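Local coordinates for protein salmonella typhimurium DB7155 bacteriophage DET7 tailspike (Bacteriophage, PDB 2V5I) that probably binds and hydrolyses the O-antigen of its Salmonella host as the receptor-binding tailspike of the phage, at residues V222-G227 / T249-G254; N370-D375 / G396-G401. All coordinates share one frame; numbering follows the deposited sequence.

In the fold
From the N terminus the chain winds into a right-handed parallel beta-helix, as in the P22 tailspike, and both contacts join strands that stack one turn apart. Interaction 1 pairs 222-227 with 249-254 and closes a loop of 21 residues, a single coil that includes strand 230-233. Interaction 2 does the same later, where 370-375 meets 396-401 across 20 residues containing strand 386-388. The two loops follow in series, neither nested nor crossed. The centres of interaction 1 and interaction 2 lie about 25 Å apart and their nearest atoms about 16 Å apart, so they tie separate turns of one beta-helix. Both contacts also touch the second subunit of the trimer.

Interaction 1. Residues V222-G227 / T249-G254; sequences VHYGSG and TSWRAG
The indole of Trp251 turns its edge to the face of His223, and its CE3 sits over the centre of the imidazole, 3.5 Å above the plane. The rings are steeply inclined, 68° apart, which makes the pair a T-shaped (edge-to-face) one. Leaving neighbouring strands on the same face, the two side chains take different first torsions, CG of Trp251 anti to the backbone N (chi1 179°) and that of His223 anti to the carbonyl carbon, and they cross obliquely. The next rim atoms, CZ3 and CH2, meet Tyr224, whose CE2 comes 3.6 Å from Trp251 CZ3, with the rings oblique. The three aromatics form one cluster, and Arg252 lies alongside its tyrosine. Arg252 CD packs 3.5 Å from Tyr224 CE1, and Arg252 NH1 donates to Tyr224 OH at 3.0 Å, the hydroxyl lying somewhat out of the guanidinium plane. The arginine chain runs extended from CG to NE. Its guanidinium also makes a cation-pi contact with Trp103.

Behind these side chains the backbones pair as parallel strands: Trp251 N bonds to Val222 O, and Tyr224 N to Trp251 O at 2.9 Å. On the face opposite the His223-Trp251 pair, Val222 CG2 meets Ser250 CB. Beyond the strands Gly254 N donates to Gly225 O at 2.8 Å; Gly225 O and Ser226 CA lie where a side chain on Gly254 would have to go, so the close approach depends on glycine. A water bonded to Ser250 OG lies within hydrogen-bonding reach of Tyr224 O and Trp251 O.

His223 NE2 is hydrogen-bonded to Arg221. Strand 220-224 is sandwiched in the beta-helix between 187-196, which His223 touches through Ser193 and Ile195, and 249-251, whose Trp251 packs on Leu283 of 280-283; Ser240 of the second subunit packs on both His223 and Trp251.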
ATOM      1  N   VAL A 222      19.566   0.080   9.912  1.00  7.35           N
ATOM      2  CA  VAL A 222      20.934  -0.411   9.923  1.00 10.06           C
ATOM      3  C   VAL A 222      21.661  -0.031   8.622  1.00  8.06           C
ATOM      4  O   VAL A 222      21.049   0.102   7.601  1.00  8.18           O
ATOM      5  CB  VAL A 222      20.990  -1.923  10.176  1.00 10.13           C
ATOM      6  CG1 VAL A 222      20.350  -2.272  11.525  1.00 13.56           C
ATOM      7  CG2 VAL A 222      20.333  -2.717   9.101  1.00 11.02           C
ATOM      8  N   HIS A 223      22.980   0.198   8.747  1.00  6.78           N
ATOM      9  CA  HIS A 223      23.841   0.689   7.647  1.00  9.28           C
ATOM     10  C   HIS A 223      25.102  -0.190   7.474  1.00  9.49           C
ATOM     11  O   HIS A 223      25.687  -0.680   8.472  1.00  8.64           O
ATOM     12  CB  HIS A 223      24.363   2.096   7.935  1.00  9.20           C
ATOM     13  CG  HIS A 223      23.343   3.193   7.891  1.00 10.39           C
ATOM     14  ND1 HIS A 223      23.716   4.514   7.947  1.00 11.20           N
ATOM     15  CD2 HIS A 223      21.983   3.183   7.768  1.00 11.38           C
ATOM     16  CE1 HIS A 223      22.634   5.284   7.868  1.00 13.42           C
ATOM     17  NE2 HIS A 223      21.570   4.504   7.736  1.00 11.51           N
ATOM     18  N   TYR A 224      25.491  -0.392   6.211  1.00  8.36           N
ATOM     19  CA  TYR A 224      26.730  -1.097   5.863  1.00  7.84           C
ATOM     20  C   TYR A 224      26.720  -2.536   6.449  1.00  8.44           C
ATOM     21  O   TYR A 224      25.683  -3.218   6.344  1.00  8.39           O
ATOM     22  CB  TYR A 224      27.975  -0.242   6.275  1.00  7.88           C
ATOM     23  CG  TYR A 224      28.073   1.036   5.473  1.00  6.35           C
ATOM     24  CD1 TYR A 224      28.342   1.005   4.148  1.00  8.49           C
ATOM     25  CD2 TYR A 224      27.895   2.301   6.080  1.00  6.36           C
ATOM     26  CE1 TYR A 224      28.437   2.195   3.382  1.00  7.15           C
ATOM     27  CE2 TYR A 224      27.988   3.464   5.340  1.00  8.93           C
ATOM     28  CZ  TYR A 224      28.221   3.412   4.020  1.00  8.19           C
ATOM     29  OH  TYR A 224      28.282   4.578   3.262  1.00 11.04           O
ATOM     30  N   GLY A 225      27.835  -3.011   6.989  1.00  8.74           N
ATOM     31  CA  GLY A 225      27.988  -4.415   7.370  1.00  8.44           C
ATOM     32  C   GLY A 225      28.497  -5.204   6.157  1.00  7.48           C
ATOM     33  O   GLY A 225      28.181  -4.922   5.000  1.00  8.86           O
ATOM     34  N   SER A 226      29.303  -6.216   6.421  1.00  8.74           N
ATOM     35  CA  SER A 226      29.816  -7.046   5.335  1.00  7.91           C
ATOM     36  C   SER A 226      28.802  -8.142   4.956  1.00 10.76           C
ATOM     37  O   SER A 226      28.959  -8.790   3.883  1.00 12.27           O
ATOM     38  CB  SER A 226      31.059  -7.776   5.787  1.00 10.27           C
ATOM     39  OG  SER A 226      32.107  -6.904   6.147  1.00  9.56           O
ATOM     40  N   GLY A 227      27.893  -8.429   5.870  1.00 10.86           N
ATOM     41  CA  GLY A 227      26.825  -9.422   5.681  1.00 12.21           C
ATOM     42  C   GLY A 227      25.471  -8.754   5.564  1.00  9.41           C
ATOM     43  O   GLY A 227      25.334  -7.674   4.920  1.00  9.92           O
ATOM     44  N   THR A 249      14.577  -0.311   8.029  1.00  7.57           N
ATOM     45  CA  THR A 249      15.296   0.029   6.809  1.00  7.97           C
ATOM     46  C   THR A 249      16.717  -0.488   6.937  1.00  7.95           C
ATOM     47  O   THR A 249      17.328  -0.381   8.002  1.00  8.63           O
ATOM     48  CB  THR A 249      15.338   1.563   6.612  1.00 11.70           C
ATOM     49  OG1 THR A 249      14.002   2.070   6.459  1.00 12.22           O
ATOM     50  CG2 THR A 249      16.209   1.956   5.403  1.00 13.91           C
ATOM     51  N   SER A 250      17.239  -1.074   5.841  1.00  7.81           N
ATOM     52  CA  SER A 250      18.658  -1.354   5.651  1.00  7.22           C
ATOM     53  C   SER A 250      19.199  -0.579   4.483  1.00  6.68           C
ATOM     54  O   SER A 250      18.596  -0.560   3.439  1.00  8.29           O
ATOM     55  CB  SER A 250      18.901  -2.854   5.389  1.00  8.76           C
ATOM     56  OG  SER A 250      20.197  -3.158   4.844  1.00  9.40           O
ATOM     57  N   TRP A 251      20.363   0.037   4.676  1.00  6.70           N
ATOM     58  CA  TRP A 251      21.058   0.797   3.608  1.00  8.69           C
ATOM     59  C   TRP A 251      22.513   0.283   3.439  1.00  8.88           C
ATOM     60  O   TRP A 251      23.273   0.103   4.430  1.00  8.18           O
ATOM     61  CB  TRP A 251      21.119   2.266   3.964  1.00  8.87           C
ATOM     62  CG  TRP A 251      21.827   3.180   2.959  1.00  9.17           C
ATOM     63  CD1 TRP A 251      21.475   3.478   1.684  1.00  9.80           C
ATOM     64  CD2 TRP A 251      22.993   3.941   3.247  1.00  9.74           C
ATOM     65  NE1 TRP A 251      22.357   4.391   1.142  1.00 11.96           N
ATOM     66  CE2 TRP A 251      23.283   4.712   2.104  1.00 10.59           C
ATOM     67  CE3 TRP A 251      23.772   4.090   4.388  1.00 10.29           C
ATOM     68  CZ2 TRP A 251      24.371   5.600   2.066  1.00 10.55           C
ATOM     69  CZ3 TRP A 251      24.852   4.968   4.358  1.00 10.32           C
ATOM     70  CH2 TRP A 251      25.113   5.737   3.200  1.00  9.70           C
ATOM     71  N   ARG A 252      22.877   0.028   2.194  1.00  8.30           N
ATOM     72  CA  ARG A 252      24.222  -0.398   1.767  1.00  7.77           C
ATOM     73  C   ARG A 252      24.757  -1.641   2.497  1.00  8.89           C
ATOM     74  O   ARG A 252      25.936  -1.758   2.808  1.00  8.99           O
ATOM     75  CB  ARG A 252      25.208   0.776   1.876  1.00  7.32           C
ATOM     76  CG  ARG A 252      25.008   1.836   0.801  1.00  5.69           C
ATOM     77  CD  ARG A 252      26.058   2.936   0.866  1.00  9.29           C
ATOM     78  NE  ARG A 252      25.831   3.901  -0.234  1.00  8.70           N
ATOM     79  CZ  ARG A 252      26.568   4.984  -0.421  1.00 11.17           C
ATOM     80  NH1 ARG A 252      27.562   5.263   0.386  1.00 11.17           N
ATOM     81  NH2 ARG A 252      26.290   5.808  -1.426  1.00 11.33           N
ATOM     82  N   ALA A 253      23.896  -2.633   2.672  1.00  8.16           N
ATOM     83  CA  ALA A 253      24.325  -3.953   3.193  1.00  7.25           C
ATOM     84  C   ALA A 253      25.336  -4.544   2.231  1.00  6.68           C
ATOM     85  O   ALA A 253      25.169  -4.553   1.022  1.00  9.97           O
ATOM     86  CB  ALA A 253      23.130  -4.889   3.318  1.00  9.38           C
ATOM     87  N   GLY A 254      26.428  -5.040   2.810  1.00  7.79           N
ATOM     88  CA  GLY A 254      27.453  -5.770   2.020  1.00  8.09           C
ATOM     89  C   GLY A 254      26.935  -7.049   1.435  1.00  9.93           C
ATOM     90  O   GLY A 254      27.485  -7.503   0.402  1.00 11.40           O
TER
HETATM   91  O   HOH W   1      22.670  -2.558   6.108  1.00 16.48           O
HETATM   92  O   HOH W   2      28.785 -10.054   1.536  1.00 23.76           O

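Interaction 2. Residues N370-D375 / G396-G401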
ATOM      1  N   ASN A 370      -0.465  -6.885  -6.844  1.00 10.99           N
ATOM      2  CA  ASN A 370      -0.193  -5.462  -6.637  1.00 11.45           C
ATOM      3  C   ASN A 370       1.303  -5.203  -6.497  1.00 11.25           C
ATOM      4  O   ASN A 370       1.811  -4.789  -5.459  1.00 13.61           O
ATOM      5  CB  ASN A 370      -0.945  -4.908  -5.433  1.00 12.27           C
ATOM      6  CG  ASN A 370      -1.077  -3.418  -5.484  1.00 19.92           C
ATOM      7  OD1 ASN A 370      -1.093  -2.828  -6.572  1.00 23.22           O
ATOM      8  ND2 ASN A 370      -1.127  -2.785  -4.316  1.00 22.76           N
ATOM      9  N   ILE A 371       2.003  -5.545  -7.577  1.00  9.47           N
ATOM     10  CA  ILE A 371       3.494  -5.560  -7.672  1.00 10.68           C
ATOM     11  C   ILE A 371       3.952  -4.421  -8.584  1.00 10.51           C
ATOM     12  O   ILE A 371       3.377  -4.174  -9.632  1.00 12.84           O
ATOM     13  CB  ILE A 371       4.008  -6.914  -8.267  1.00 12.75           C
ATOM     14  CG1 ILE A 371       3.452  -8.131  -7.503  1.00 18.11           C
ATOM     15  CG2 ILE A 371       5.522  -6.975  -8.234  1.00 17.52           C
ATOM     16  CD1 ILE A 371       3.820  -8.217  -6.047  1.00 15.90           C
ATOM     17  N   THR A 372       5.031  -3.756  -8.190  1.00  9.01           N
ATOM     18  CA  THR A 372       5.664  -2.737  -9.068  1.00  9.60           C
ATOM     19  C   THR A 372       7.123  -3.132  -9.164  1.00 11.60           C
ATOM     20  O   THR A 372       7.789  -3.299  -8.127  1.00 11.75           O
ATOM     21  CB  THR A 372       5.568  -1.324  -8.409  1.00 11.07           C
ATOM     22  OG1 THR A 372       4.186  -0.925  -8.292  1.00 12.43           O
ATOM     23  CG2 THR A 372       6.341  -0.281  -9.173  1.00 13.77           C
ATOM     24  N   VAL A 373       7.625  -3.383 -10.377  1.00  9.86           N
ATOM     25  CA  VAL A 373       9.056  -3.672 -10.597  1.00 10.18           C
ATOM     26  C   VAL A 373       9.461  -2.883 -11.823  1.00 11.19           C
ATOM     27  O   VAL A 373       9.236  -3.336 -12.958  1.00 11.35           O
ATOM     28  CB  VAL A 373       9.328  -5.185 -10.824  1.00 10.51           C
ATOM     29  CG1 VAL A 373      10.812  -5.401 -10.994  1.00 12.59           C
ATOM     30  CG2 VAL A 373       8.871  -6.005  -9.685  1.00 10.51           C
ATOM     31  N   ILE A 374      10.116  -1.740 -11.612  1.00  8.16           N
ATOM     32  CA  ILE A 374      10.314  -0.773 -12.683  1.00  6.95           C
ATOM     33  C   ILE A 374      11.753  -0.254 -12.676  1.00  9.72           C
ATOM     34  O   ILE A 374      12.356  -0.135 -11.617  1.00  9.70           O
ATOM     35  CB  ILE A 374       9.340   0.411 -12.572  1.00  8.85           C
ATOM     36  CG1 ILE A 374       9.519   1.180 -11.292  1.00 11.89           C
ATOM     37  CG2 ILE A 374       7.877  -0.080 -12.705  1.00  9.23           C
ATOM     38  CD1 ILE A 374       8.673   2.364 -11.172  1.00 15.76           C
ATOM     39  N   ASP A 375      12.273   0.060 -13.883  1.00  9.08           N
ATOM     40  CA  ASP A 375      13.639   0.635 -14.031  1.00 10.33           C
ATOM     41  C   ASP A 375      14.645  -0.291 -13.356  1.00 11.95           C
ATOM     42  O   ASP A 375      15.654   0.176 -12.750  1.00 13.62           O
ATOM     43  CB  ASP A 375      13.659   2.076 -13.497  1.00  9.85           C
ATOM     44  CG  ASP A 375      13.041   3.049 -14.461  1.00 14.71           C
ATOM     45  OD1 ASP A 375      13.014   2.720 -15.656  1.00 14.37           O
ATOM     46  OD2 ASP A 375      12.537   4.109 -14.027  1.00 12.83           O
ATOM     47  N   GLY A 396      -1.908  -7.851 -11.255  1.00 11.13           N
ATOM     48  CA  GLY A 396      -1.634  -6.449 -11.152  1.00 12.82           C
ATOM     49  C   GLY A 396      -0.154  -6.198 -10.974  1.00 13.03           C
ATOM     50  O   GLY A 396       0.399  -6.419  -9.900  1.00 13.98           O
ATOM     51  N   ILE A 397       0.503  -5.782 -12.050  1.00 11.15           N
ATOM     52  CA  ILE A 397       1.951  -5.581 -12.056  1.00 10.20           C
ATOM     53  C   ILE A 397       2.304  -4.425 -12.984  1.00 11.39           C
ATOM     54  O   ILE A 397       1.967  -4.418 -14.152  1.00 11.70           O
ATOM     55  CB  ILE A 397       2.737  -6.886 -12.387  1.00 11.24           C
ATOM     56  CG1 ILE A 397       4.247  -6.597 -12.449  1.00 15.67           C
ATOM     57  CG2 ILE A 397       2.217  -7.584 -13.673  1.00 15.21           C
ATOM     58  CD1 ILE A 397       5.117  -7.831 -12.372  1.00 19.88           C
ATOM     59  N   ARG A 398       3.055  -3.476 -12.422  1.00  9.99           N
ATOM     60  CA  ARG A 398       3.593  -2.349 -13.170  1.00  9.71           C
ATOM     61  C   ARG A 398       5.031  -2.684 -13.445  1.00 11.74           C
ATOM     62  O   ARG A 398       5.770  -2.985 -12.516  1.00 11.65           O
ATOM     63  CB  ARG A 398       3.473  -1.083 -12.319  1.00 10.69           C
ATOM     64  CG  ARG A 398       2.005  -0.712 -12.136  1.00 12.58           C
ATOM     65  CD  ARG A 398       1.712   0.034 -10.940  1.00 22.68           C
ATOM     66  NE  ARG A 398       1.915  -0.718  -9.710  1.00 20.04           N
ATOM     67  CZ  ARG A 398       0.978  -1.307  -9.001  1.00 25.81           C
ATOM     68  NH1 ARG A 398      -0.278  -1.317  -9.422  1.00 31.08           N
ATOM     69  NH2 ARG A 398       1.325  -1.900  -7.854  1.00 22.58           N
ATOM     70  N   ALA A 399       5.395  -2.735 -14.733  1.00 11.08           N
ATOM     71  CA  ALA A 399       6.684  -3.276 -15.157  1.00 11.15           C
ATOM     72  C   ALA A 399       7.487  -2.356 -16.090  1.00 11.78           C
ATOM     73  O   ALA A 399       8.376  -2.850 -16.782  1.00 14.70           O
ATOM     74  CB  ALA A 399       6.503  -4.615 -15.827  1.00 11.29           C
ATOM     75  N   ALA A 400       7.190  -1.068 -16.160  1.00 11.04           N
ATOM     76  CA  ALA A 400       8.017  -0.134 -16.951  1.00 12.98           C
ATOM     77  C   ALA A 400       8.130   1.215 -16.247  1.00 14.04           C
ATOM     78  O   ALA A 400       7.131   1.774 -15.823  1.00 15.82           O
ATOM     79  CB  ALA A 400       7.419   0.098 -18.333  1.00 14.18           C
ATOM     80  N   GLY A 401       9.361   1.727 -16.184  1.00 13.15           N
ATOM     81  CA  GLY A 401       9.666   3.013 -15.624  1.00 13.65           C
ATOM     82  C   GLY A 401      10.048   3.996 -16.713  1.00 14.15           C
ATOM     83  O   GLY A 401       9.575   3.867 -17.858  1.00 15.80           O
TER
HETATM   84  O   HOH W   3       3.043  -2.158  -5.324  1.00 21.48           O
HETATM   85  O   HOH W   4      11.541  -0.100 -16.647  1.00 12.67           O
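Thr372 OG1 is gripped side-on by two nitrogens of Arg398: NE donates at 2.7 Å and NH2 at 3.1 Å. The hydroxyl oxygen lies within 3° of the guanidinium plane. A bend at chi3 (-67°) places NE beside Thr372 OG1. Arg398 NH2 also donates to Asn370 OD1 at 2.9 Å; that oxygen is near the guanidinium plane, but the nitrogen stands above the amide's own carbonyl plane, the two flat groups being almost perpendicular (85°). NH1 adds a weak bond to the same OD1. These bonds to Thr372 and Asn370 hold the buried arginine at its edge, while Ile371 O lies over one face of the guanidinium. Asn370 ND2 is held by Asn348, which fixes the amide's rotation.

Parallel backbone pairing continues beneath: Ile371 N bonds to Gly396 O, Arg398 N to Ile371 O at 2.9 Å, and Val373 N to Arg398 O. Farther on, a water accepts from Asp375 N and Gly401 N, and Asp375 lays its carboxylate against Gly401 CA, OD1 coming to 3.4 Å. Asp375 OD2 bonds to Tyr345 OH of the second subunit.

Ile371 and Ile397 point to the other face, where Ile397 packs on Ile386 of strand 386-388. Strand 371-374 runs between 345-352 and 393-398 of the beta-helix, and strand 417-423 follows next, its Val423 touching Arg398.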